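Local coordinates for XAC2610 protein (Xanthomonas axonopodis pv. citri, PDB 4QTQ) that binds calcium and probably acts as an immunity protein, inhibiting a peptidoglycan hydrolase linked to the type IV secretion system by which Xanthomonas kills other bacteria, at residues H104-W110 and S121-F127; A69-D73 and R91-I95; N137-I143 and L176-A181. All coordinates share one frame. Numbering follows the deposited sequence.

Interaction 1 (H104-W110 and S121-F127). With CA (calcium ion), chain B.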
loop_
_atom_site.group_PDB
_atom_site.type_symbol
_atom_site.label_atom_id
_atom_site.label_comp_id
_atom_site.label_asym_id
_atom_site.label_seq_id
_atom_site.Cartn_x
_atom_site.Cartn_y
_atom_site.Cartn_z
ATOM N N HIS A 104 15.475 -0.666 -5.808
ATOM C CA HIS A 104 15.481 0.078 -4.554
ATOM C C HIS A 104 14.118 0.060 -3.874
ATOM O O HIS A 104 13.101 0.333 -4.514
ATOM C CB HIS A 104 15.900 1.523 -4.766
ATOM C CG HIS A 104 16.364 2.173 -3.507
ATOM N ND1 HIS A 104 15.490 2.695 -2.576
ATOM C CD2 HIS A 104 17.605 2.321 -2.988
ATOM C CE1 HIS A 104 16.177 3.173 -1.557
ATOM N NE2 HIS A 104 17.462 2.955 -1.780
ATOM N N GLU A 105 14.101 -0.236 -2.574
ATOM C CA GLU A 105 12.847 -0.326 -1.858
ATOM C C GLU A 105 12.150 1.026 -1.831
ATOM O O GLU A 105 12.784 2.089 -1.750
ATOM C CB GLU A 105 13.009 -0.815 -0.424
ATOM C CG GLU A 105 13.181 -2.309 -0.284
ATOM C CD GLU A 105 14.631 -2.694 -0.283
ATOM O OE1 GLU A 105 15.454 -1.916 -0.826
ATOM O OE2 GLU A 105 14.949 -3.771 0.260
ATOM N N ASP A 106 10.834 0.940 -1.933
ATOM C CA ASP A 106 9.935 2.048 -1.772
ATOM C C ASP A 106 9.210 1.848 -0.442
ATOM O O ASP A 106 9.440 0.862 0.257
ATOM C CB ASP A 106 8.969 2.055 -2.949
ATOM C CG ASP A 106 9.695 1.958 -4.282
ATOM O OD1 ASP A 106 10.547 2.837 -4.564
ATOM O OD2 ASP A 106 9.440 0.998 -5.043
ATOM N N VAL A 107 8.326 2.779 -0.087
ATOM C CA VAL A 107 7.707 2.754 1.225
ATOM C C VAL A 107 6.194 2.948 1.117
ATOM O O VAL A 107 5.707 3.792 0.345
ATOM C CB VAL A 107 8.329 3.811 2.173
ATOM C CG1 VAL A 107 7.666 3.773 3.550
ATOM C CG2 VAL A 107 9.821 3.591 2.293
ATOM N N VAL A 108 5.473 2.128 1.874
ATOM C CA VAL A 108 4.018 2.160 1.912
ATOM C C VAL A 108 3.595 2.306 3.363
ATOM O O VAL A 108 4.046 1.562 4.239
ATOM C CB VAL A 108 3.396 0.877 1.311
ATOM C CG1 VAL A 108 1.879 0.933 1.398
ATOM C CG2 VAL A 108 3.845 0.667 -0.118
ATOM N N VAL A 109 2.723 3.268 3.619
ATOM C CA VAL A 109 2.342 3.612 4.970
ATOM C C VAL A 109 0.812 3.521 5.119
ATOM O O VAL A 109 0.067 4.033 4.277
ATOM C CB VAL A 109 2.876 5.016 5.298
ATOM C CG1 VAL A 109 2.279 5.553 6.574
ATOM C CG2 VAL A 109 4.404 4.982 5.401
ATOM N N TRP A 110 0.355 2.843 6.172
ATOM C CA TRP A 110 -1.073 2.766 6.469
ATOM C C TRP A 110 -1.476 4.104 7.055
ATOM O O TRP A 110 -1.238 4.369 8.235
ATOM C CB TRP A 110 -1.375 1.611 7.424
ATOM C CG TRP A 110 -2.832 1.548 7.865
ATOM C CD1 TRP A 110 -3.886 2.250 7.343
ATOM C CD2 TRP A 110 -3.379 0.731 8.913
ATOM N NE1 TRP A 110 -5.046 1.944 8.025
ATOM C CE2 TRP A 110 -4.768 1.002 8.979
ATOM C CE3 TRP A 110 -2.825 -0.184 9.824
ATOM C CZ2 TRP A 110 -5.601 0.395 9.907
ATOM C CZ3 TRP A 110 -3.657 -0.788 10.747
ATOM C CH2 TRP A 110 -5.034 -0.495 10.782
ATOM N N SER A 121 -6.409 2.304 3.938
ATOM C CA SER A 121 -5.869 2.915 2.733
ATOM C C SER A 121 -4.483 3.425 3.051
ATOM O O SER A 121 -4.147 3.672 4.217
ATOM C CB SER A 121 -6.750 4.066 2.273
ATOM O OG SER A 121 -6.862 5.033 3.295
ATOM N N TYR A 122 -3.691 3.599 2.001
ATOM C CA TYR A 122 -2.249 3.771 2.115
ATOM C C TYR A 122 -1.689 4.955 1.346
ATOM O O TYR A 122 -2.230 5.366 0.308
ATOM C CB TYR A 122 -1.551 2.499 1.606
ATOM C CG TYR A 122 -1.966 1.252 2.368
ATOM C CD1 TYR A 122 -3.121 0.559 2.018
ATOM C CD2 TYR A 122 -1.229 0.795 3.456
ATOM C CE1 TYR A 122 -3.517 -0.569 2.715
ATOM C CE2 TYR A 122 -1.618 -0.335 4.159
ATOM C CZ TYR A 122 -2.767 -1.008 3.790
ATOM O OH TYR A 122 -3.170 -2.133 4.481
ATOM N N SER A 123 -0.572 5.467 1.866
ATOM C CA SER A 123 0.239 6.453 1.208
ATOM C C SER A 123 1.439 5.695 0.673
ATOM O O SER A 123 2.112 4.986 1.423
ATOM C CB SER A 123 0.685 7.554 2.184
ATOM O OG SER A 123 -0.419 8.316 2.678
ATOM N N VAL A 124 1.688 5.848 -0.627
ATOM C CA VAL A 124 2.788 5.179 -1.314
ATOM C C VAL A 124 3.854 6.208 -1.694
ATOM O O VAL A 124 3.541 7.261 -2.260
ATOM C CB VAL A 124 2.267 4.421 -2.556
ATOM C CG1 VAL A 124 3.400 3.766 -3.322
ATOM C CG2 VAL A 124 1.245 3.381 -2.129
ATOM N N TYR A 125 5.107 5.892 -1.358
ATOM C CA TYR A 125 6.270 6.723 -1.683
ATOM C C TYR A 125 7.321 5.911 -2.457
ATOM O O TYR A 125 7.864 4.918 -1.939
ATOM C CB TYR A 125 6.925 7.283 -0.411
ATOM C CG TYR A 125 5.973 7.957 0.566
ATOM C CD1 TYR A 125 5.136 7.201 1.374
ATOM C CD2 TYR A 125 5.920 9.340 0.685
ATOM C CE1 TYR A 125 4.258 7.795 2.264
ATOM C CE2 TYR A 125 5.043 9.957 1.575
ATOM C CZ TYR A 125 4.209 9.170 2.359
ATOM O OH TYR A 125 3.350 9.724 3.260
ATOM N N LEU A 126 7.607 6.334 -3.690
ATOM C CA LEU A 126 8.649 5.699 -4.495
ATOM C C LEU A 126 9.996 6.382 -4.267
ATOM O O LEU A 126 10.090 7.611 -4.215
ATOM C CB LEU A 126 8.284 5.740 -5.983
ATOM C CG LEU A 126 7.021 4.999 -6.420
ATOM C CD1 LEU A 126 6.894 5.081 -7.928
ATOM C CD2 LEU A 126 7.043 3.542 -5.976
ATOM N N PHE A 127 11.047 5.583 -4.137
ATOM C CA PHE A 127 12.370 6.143 -4.064
ATOM C C PHE A 127 12.728 6.732 -5.426
ATOM O O PHE A 127 12.660 6.048 -6.443
ATOM C CB PHE A 127 13.406 5.092 -3.667
ATOM C CG PHE A 127 14.743 5.677 -3.366
ATOM C CD1 PHE A 127 14.943 6.394 -2.195
ATOM C CD2 PHE A 127 15.797 5.542 -4.260
ATOM C CE1 PHE A 127 16.174 6.956 -1.918
ATOM C CE2 PHE A 127 17.033 6.097 -3.984
ATOM C CZ PHE A 127 17.226 6.796 -2.808
HETATM CA CA CA B . 11.764 1.278 -6.208
HETATM O O HOH W 1 12.537 3.399 -6.694
#
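Asp106 does two jobs at once where strand 106-110 begins and segment 121-127 ends: its carboxylate grips the calcium ion with both oxygens, OD1 and OD2 each 2.6 Å from the metal, while OD1 also accepts from Phe127 N at 2.8 Å and OD2 from Ile99 N. The ion is further held by His104 O (2.4 Å) and by water 1 (2.3 Å), which donates to Phe127 O (2.7 Å); Asp98, Asn100 and Asp102 complete the site. Beside it the rings of His104 and Phe127 lie face to face, centroids 3.7 Å apart and planes at 20°. From here a regular antiparallel beta hairpin runs off, part of the mixed central sheet. In its hydrogen-bonded pairs Val107 N donates to Tyr125 O (2.9 Å) and Tyr125 N to Val107 O (2.8 Å); Val109 N donates to Ser123 O and Ser123 N to Val109 O (both 2.9 Å). Val108 and Val124 share one face with Trp110 and Tyr122, and Leu140 covers Val124 there. On the other face Leu65 packs on Val107 and Tyr125.

Interaction 2 (A69-D73 and R91-I95)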
loop_
_atom_site.group_PDB
_atom_site.type_symbol
_atom_site.label_atom_id
_atom_site.label_comp_id
_atom_site.label_asym_id
_atom_site.label_seq_id
_atom_site.Cartn_x
_atom_site.Cartn_y
_atom_site.Cartn_z
ATOM N N ALA A 69 -1.773 10.980 8.256
ATOM C CA ALA A 69 -1.999 10.251 9.496
ATOM C C ALA A 69 -1.229 8.938 9.445
ATOM O O ALA A 69 -0.714 8.561 8.396
ATOM C CB ALA A 69 -3.493 10.009 9.720
ATOM N N LEU A 70 -1.125 8.265 10.592
ATOM C CA LEU A 70 -0.428 6.979 10.699
ATOM C C LEU A 70 -1.161 6.065 11.690
ATOM O O LEU A 70 -1.402 6.446 12.855
ATOM C CB LEU A 70 1.024 7.181 11.160
ATOM C CG LEU A 70 1.883 5.905 11.321
ATOM C CD1 LEU A 70 2.130 5.217 9.992
ATOM C CD2 LEU A 70 3.213 6.208 11.996
ATOM N N TYR A 71 -1.514 4.875 11.209
ATOM C CA TYR A 71 -2.092 3.825 12.033
ATOM C C TYR A 71 -0.982 2.868 12.396
ATOM O O TYR A 71 -0.483 2.149 11.533
ATOM C CB TYR A 71 -3.198 3.086 11.286
ATOM C CG TYR A 71 -4.450 3.909 11.120
ATOM C CD1 TYR A 71 -4.567 4.826 10.082
ATOM C CD2 TYR A 71 -5.518 3.766 11.993
ATOM C CE1 TYR A 71 -5.704 5.598 9.938
ATOM C CE2 TYR A 71 -6.669 4.524 11.848
ATOM C CZ TYR A 71 -6.756 5.440 10.827
ATOM O OH TYR A 71 -7.901 6.197 10.682
ATOM N N VAL A 72 -0.617 2.885 13.676
ATOM C CA VAL A 72 0.465 2.067 14.236
ATOM C C VAL A 72 -0.108 0.814 14.908
ATOM O O VAL A 72 -0.683 0.877 16.001
ATOM C CB VAL A 72 1.280 2.876 15.276
ATOM C CG1 VAL A 72 2.413 2.038 15.863
ATOM C CG2 VAL A 72 1.831 4.145 14.643
ATOM N N ASP A 73 0.044 -0.320 14.242
ATOM C CA ASP A 73 -0.425 -1.590 14.768
ATOM C C ASP A 73 0.756 -2.256 15.450
ATOM O O ASP A 73 1.690 -2.741 14.789
ATOM C CB ASP A 73 -0.983 -2.451 13.634
ATOM C CG ASP A 73 -1.569 -3.769 14.117
ATOM O OD1 ASP A 73 -1.373 -4.156 15.300
ATOM O OD2 ASP A 73 -2.220 -4.435 13.287
ATOM N N ARG A 91 -1.790 -7.235 6.931
ATOM C CA ARG A 91 -1.854 -5.793 6.912
ATOM C C ARG A 91 -0.780 -5.335 7.879
ATOM O O ARG A 91 -0.708 -5.821 9.000
ATOM C CB ARG A 91 -3.230 -5.342 7.384
ATOM C CG ARG A 91 -3.405 -3.840 7.563
ATOM C CD ARG A 91 -4.697 -3.528 8.308
ATOM N NE ARG A 91 -4.732 -4.140 9.637
ATOM C CZ ARG A 91 -5.780 -4.122 10.460
ATOM N NH1 ARG A 91 -6.912 -3.512 10.113
ATOM N NH2 ARG A 91 -5.695 -4.718 11.645
ATOM N N HIS A 92 0.079 -4.430 7.429
ATOM C CA HIS A 92 1.130 -3.861 8.269
ATOM C C HIS A 92 1.019 -2.358 8.209
ATOM O O HIS A 92 0.498 -1.825 7.241
ATOM C CB HIS A 92 2.520 -4.301 7.793
ATOM C CG HIS A 92 2.858 -5.717 8.139
ATOM N ND1 HIS A 92 2.427 -6.790 7.389
ATOM C CD2 HIS A 92 3.595 -6.237 9.148
ATOM C CE1 HIS A 92 2.878 -7.909 7.923
ATOM N NE2 HIS A 92 3.588 -7.602 8.993
ATOM N N SER A 93 1.512 -1.679 9.246
ATOM C CA SER A 93 1.510 -0.205 9.275
ATOM C C SER A 93 2.527 0.421 8.301
ATOM O O SER A 93 2.237 1.434 7.655
ATOM C CB SER A 93 1.795 0.299 10.690
ATOM O OG SER A 93 0.767 -0.083 11.580
ATOM N N ILE A 94 3.723 -0.174 8.214
ATOM C CA ILE A 94 4.823 0.410 7.441
ATOM C C ILE A 94 5.527 -0.695 6.674
ATOM O O ILE A 94 6.087 -1.610 7.286
ATOM C CB ILE A 94 5.835 1.132 8.358
ATOM C CG1 ILE A 94 5.196 2.377 8.981
ATOM C CG2 ILE A 94 7.101 1.513 7.581
ATOM C CD1 ILE A 94 5.979 2.950 10.137
ATOM N N ILE A 95 5.479 -0.592 5.346
ATOM C CA ILE A 95 5.951 -1.638 4.406
ATOM C C ILE A 95 7.082 -1.124 3.480
ATOM O O ILE A 95 6.942 -0.104 2.793
ATOM C CB ILE A 95 4.770 -2.122 3.534
ATOM C CG1 ILE A 95 3.712 -2.820 4.407
ATOM C CG2 ILE A 95 5.231 -3.019 2.377
ATOM C CD1 ILE A 95 2.287 -2.503 3.996
HETATM O O HOH W 2 -2.497 -4.127 10.566
#
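Ser93 OG carries this contact, giving and taking one hydrogen bond on the edge of strand 70-73. It donates to Tyr71 O at 2.6 Å and accepts from Asp73 N at 2.8 Å, so a single hydroxyl serves a carbonyl and an amide two residues apart. Val72 lies between them with its CB pointing away, and its own backbone bonds to Met45 in strand 44-47. The backbone of Ser93 is engaged too, with Ser76 and Trp110. At the Asp73 end a water does the bridging: water 2 donates to Asp73 OD2 (2.8 Å), accepts from Arg91 NE (2.4 Å) and makes a weak bond to Arg91 O (2.9 Å). The direct ion pair, Asp73 OD2 to Arg91 NH2, is long at 3.9 Å, and Arg91 is exposed and poorly ordered. Asp73 OD1 takes the amide of Asn75, and Arg91 O also receives Ser76 OG. Leu70 CD1 and Ile94 CG1, 4.3 Å apart, add an apolar touch. The touching parts, residues 70 to 73 and 91 to 94, run 126° apart without a strand ladder; a serine hydroxyl instead links strand 70-73, an outer strand of the three-stranded sheet, to the residue just before strand 94-97, where two sheets of a beta-sandwich protein meet.

Interaction 3 (N137-I143 and L176-A181)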
loop_
_atom_site.group_PDB
_atom_site.type_symbol
_atom_site.label_atom_id
_atom_site.label_comp_id
_atom_site.label_asym_id
_atom_site.label_seq_id
_atom_site.Cartn_x
_atom_site.Cartn_y
_atom_site.Cartn_z
ATOM N N ASN A 137 3.499 9.240 -4.106
ATOM C CA ASN A 137 2.908 8.902 -5.412
ATOM C C ASN A 137 1.384 8.935 -5.361
ATOM O O ASN A 137 0.745 8.071 -4.751
ATOM C CB ASN A 137 3.370 7.530 -5.903
ATOM C CG ASN A 137 3.169 7.357 -7.405
ATOM O OD1 ASN A 137 2.053 7.130 -7.877
ATOM N ND2 ASN A 137 4.249 7.502 -8.166
ATOM N N GLN A 138 0.793 9.932 -6.004
ATOM C CA GLN A 138 -0.661 10.068 -5.994
ATOM C C GLN A 138 -1.347 8.859 -6.652
ATOM O O GLN A 138 -2.272 8.281 -6.078
ATOM C CB GLN A 138 -1.084 11.363 -6.693
ATOM C CG GLN A 138 -2.551 11.725 -6.473
ATOM C CD GLN A 138 -2.845 12.105 -5.037
ATOM O OE1 GLN A 138 -2.310 13.090 -4.528
ATOM N NE2 GLN A 138 -3.690 11.328 -4.371
ATOM N N SER A 139 -0.889 8.478 -7.847
ATOM C CA SER A 139 -1.563 7.430 -8.608
ATOM C C SER A 139 -1.541 6.108 -7.847
ATOM O O SER A 139 -2.550 5.421 -7.786
ATOM C CB SER A 139 -0.997 7.259 -10.033
ATOM O OG SER A 139 0.309 6.706 -10.027
ATOM N N LEU A 140 -0.409 5.764 -7.246
ATOM C CA LEU A 140 -0.313 4.503 -6.507
ATOM C C LEU A 140 -1.143 4.514 -5.214
ATOM O O LEU A 140 -1.836 3.551 -4.908
ATOM C CB LEU A 140 1.147 4.153 -6.234
ATOM C CG LEU A 140 1.904 3.687 -7.484
ATOM C CD1 LEU A 140 3.404 3.636 -7.232
ATOM C CD2 LEU A 140 1.411 2.338 -7.968
ATOM N N SER A 141 -1.109 5.622 -4.488
ATOM C CA SER A 141 -1.870 5.755 -3.252
ATOM C C SER A 141 -3.346 5.641 -3.546
ATOM O O SER A 141 -4.111 5.024 -2.780
ATOM C CB SER A 141 -1.577 7.105 -2.592
ATOM O OG SER A 141 -0.192 7.242 -2.307
ATOM N N ASP A 142 -3.743 6.268 -4.646
ATOM C CA ASP A 142 -5.130 6.262 -5.085
ATOM C C ASP A 142 -5.676 4.865 -5.398
ATOM O O ASP A 142 -6.865 4.637 -5.267
ATOM C CB ASP A 142 -5.310 7.146 -6.314
ATOM C CG ASP A 142 -5.513 8.621 -5.974
ATOM O OD1 ASP A 142 -5.656 8.997 -4.787
ATOM O OD2 ASP A 142 -5.542 9.425 -6.932
ATOM N N ILE A 143 -4.825 3.932 -5.812
ATOM C CA ILE A 143 -5.306 2.573 -6.105
ATOM C C ILE A 143 -5.911 1.939 -4.855
ATOM O O ILE A 143 -6.840 1.131 -4.959
ATOM C CB ILE A 143 -4.193 1.633 -6.626
ATOM C CG1 ILE A 143 -3.645 2.105 -7.976
ATOM C CG2 ILE A 143 -4.735 0.217 -6.795
ATOM C CD1 ILE A 143 -2.347 1.431 -8.386
ATOM N N LEU A 176 2.535 -0.251 -14.469
ATOM C CA LEU A 176 3.327 0.821 -13.906
ATOM C C LEU A 176 4.510 1.072 -14.816
ATOM O O LEU A 176 5.336 0.181 -15.011
ATOM C CB LEU A 176 3.822 0.470 -12.508
ATOM C CG LEU A 176 4.584 1.618 -11.818
ATOM C CD1 LEU A 176 3.634 2.654 -11.226
ATOM C CD2 LEU A 176 5.489 1.064 -10.742
ATOM N N LYS A 177 4.571 2.278 -15.379
ATOM C CA LYS A 177 5.714 2.713 -16.184
ATOM C C LYS A 177 6.152 4.082 -15.701
ATOM O O LYS A 177 5.378 5.041 -15.769
ATOM C CB LYS A 177 5.354 2.779 -17.673
ATOM C CG LYS A 177 4.805 1.475 -18.229
ATOM C CD LYS A 177 4.578 1.534 -19.732
ATOM C CE LYS A 177 5.874 1.369 -20.510
ATOM N NZ LYS A 177 5.631 0.558 -21.734
ATOM N N ASN A 178 7.388 4.152 -15.205
ATOM C CA ASN A 178 8.018 5.406 -14.790
ATOM C C ASN A 178 7.190 6.196 -13.779
ATOM O O ASN A 178 6.607 7.235 -14.109
ATOM C CB ASN A 178 8.341 6.272 -16.011
ATOM C CG ASN A 178 9.390 5.646 -16.898
ATOM O OD1 ASN A 178 10.499 5.344 -16.450
ATOM N ND2 ASN A 178 9.045 5.439 -18.162
ATOM N N ASN A 179 7.142 5.679 -12.554
ATOM C CA ASN A 179 6.442 6.312 -11.437
ATOM C C ASN A 179 4.951 6.566 -11.669
ATOM O O ASN A 179 4.338 7.314 -10.917
ATOM C CB ASN A 179 7.180 7.593 -10.972
ATOM C CG ASN A 179 6.899 8.823 -11.848
ATOM O OD1 ASN A 179 5.798 9.009 -12.370
ATOM N ND2 ASN A 179 7.904 9.683 -11.985
ATOM N N GLU A 180 4.366 5.912 -12.673
ATOM C CA GLU A 180 2.998 6.204 -13.091
ATOM C C GLU A 180 2.179 4.919 -13.286
ATOM O O GLU A 180 2.462 4.128 -14.185
ATOM C CB GLU A 180 3.040 7.017 -14.389
ATOM C CG GLU A 180 1.708 7.578 -14.863
ATOM C CD GLU A 180 1.171 8.669 -13.963
ATOM O OE1 GLU A 180 0.767 8.368 -12.813
ATOM O OE2 GLU A 180 1.132 9.829 -14.419
ATOM N N ALA A 181 1.155 4.722 -12.455
ATOM C CA ALA A 181 0.281 3.553 -12.569
ATOM C C ALA A 181 -0.918 3.892 -13.436
ATOM O O ALA A 181 -1.620 4.853 -13.140
ATOM C CB ALA A 181 -0.193 3.096 -11.203
#
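A short helix, 138-143, lies against the tight turn of a beta hairpin, the link between strands 168-176 and 181-190. In that turn Lys177 N donates a hydrogen bond to Glu180 O at 3.0 Å, and Asn178 and Asn179 both take positive phi (54° and 58°), which carries the chain round. The closest CA pair across the contact is Ser139 with Ala181, 5.8 Å. Asn137 is the N-cap: its OD1 accepts from Leu140 N (2.9 Å) and from Ser139 OG (2.8 Å), leaving ND2 to reach over to the hairpin. Beside these polar groups, Leu140 CD2 packs on Ala181 CB (3.7 Å) and Leu176 CD1 (4.0 Å), with Ile143 CD1 3.9 Å from Ala181 CB. Leu140 also rests on Val124 and Leu126, so the helix is wedged between the central sheet and the C-terminal antiparallel one. Two hydrogen bonds fasten the turn to the helix: Ala181 N gives to Ser139 OG at 3.2 Å, and the cap's Asn137 ND2 gives to Asn179 O at 2.8 Å.

In the fold
Interaction 1 is the buried middle, and the other two attach to it at different places. Interaction 2 joins through strand 94-97, the sheet neighbour of 106-112: Ser93 O meets Trp110 N and Ile95 N meets Val108 O, both probable backbone bonds. Interaction 3 joins through the other hairpin strand, where Val124 O probably takes Asn137 N and Val124 N probably bonds to Ser141 OG. Interactions 2 and 3 do not touch; their nearest atoms are about 11 Å apart. The chemistry follows: a backbone ladder with a calcium site at one end in interaction 1, a buried hydroxyl and a water-bridged charge pair in interaction 2, and an asparagine cap beside apolar packing in the partly exposed interaction 3.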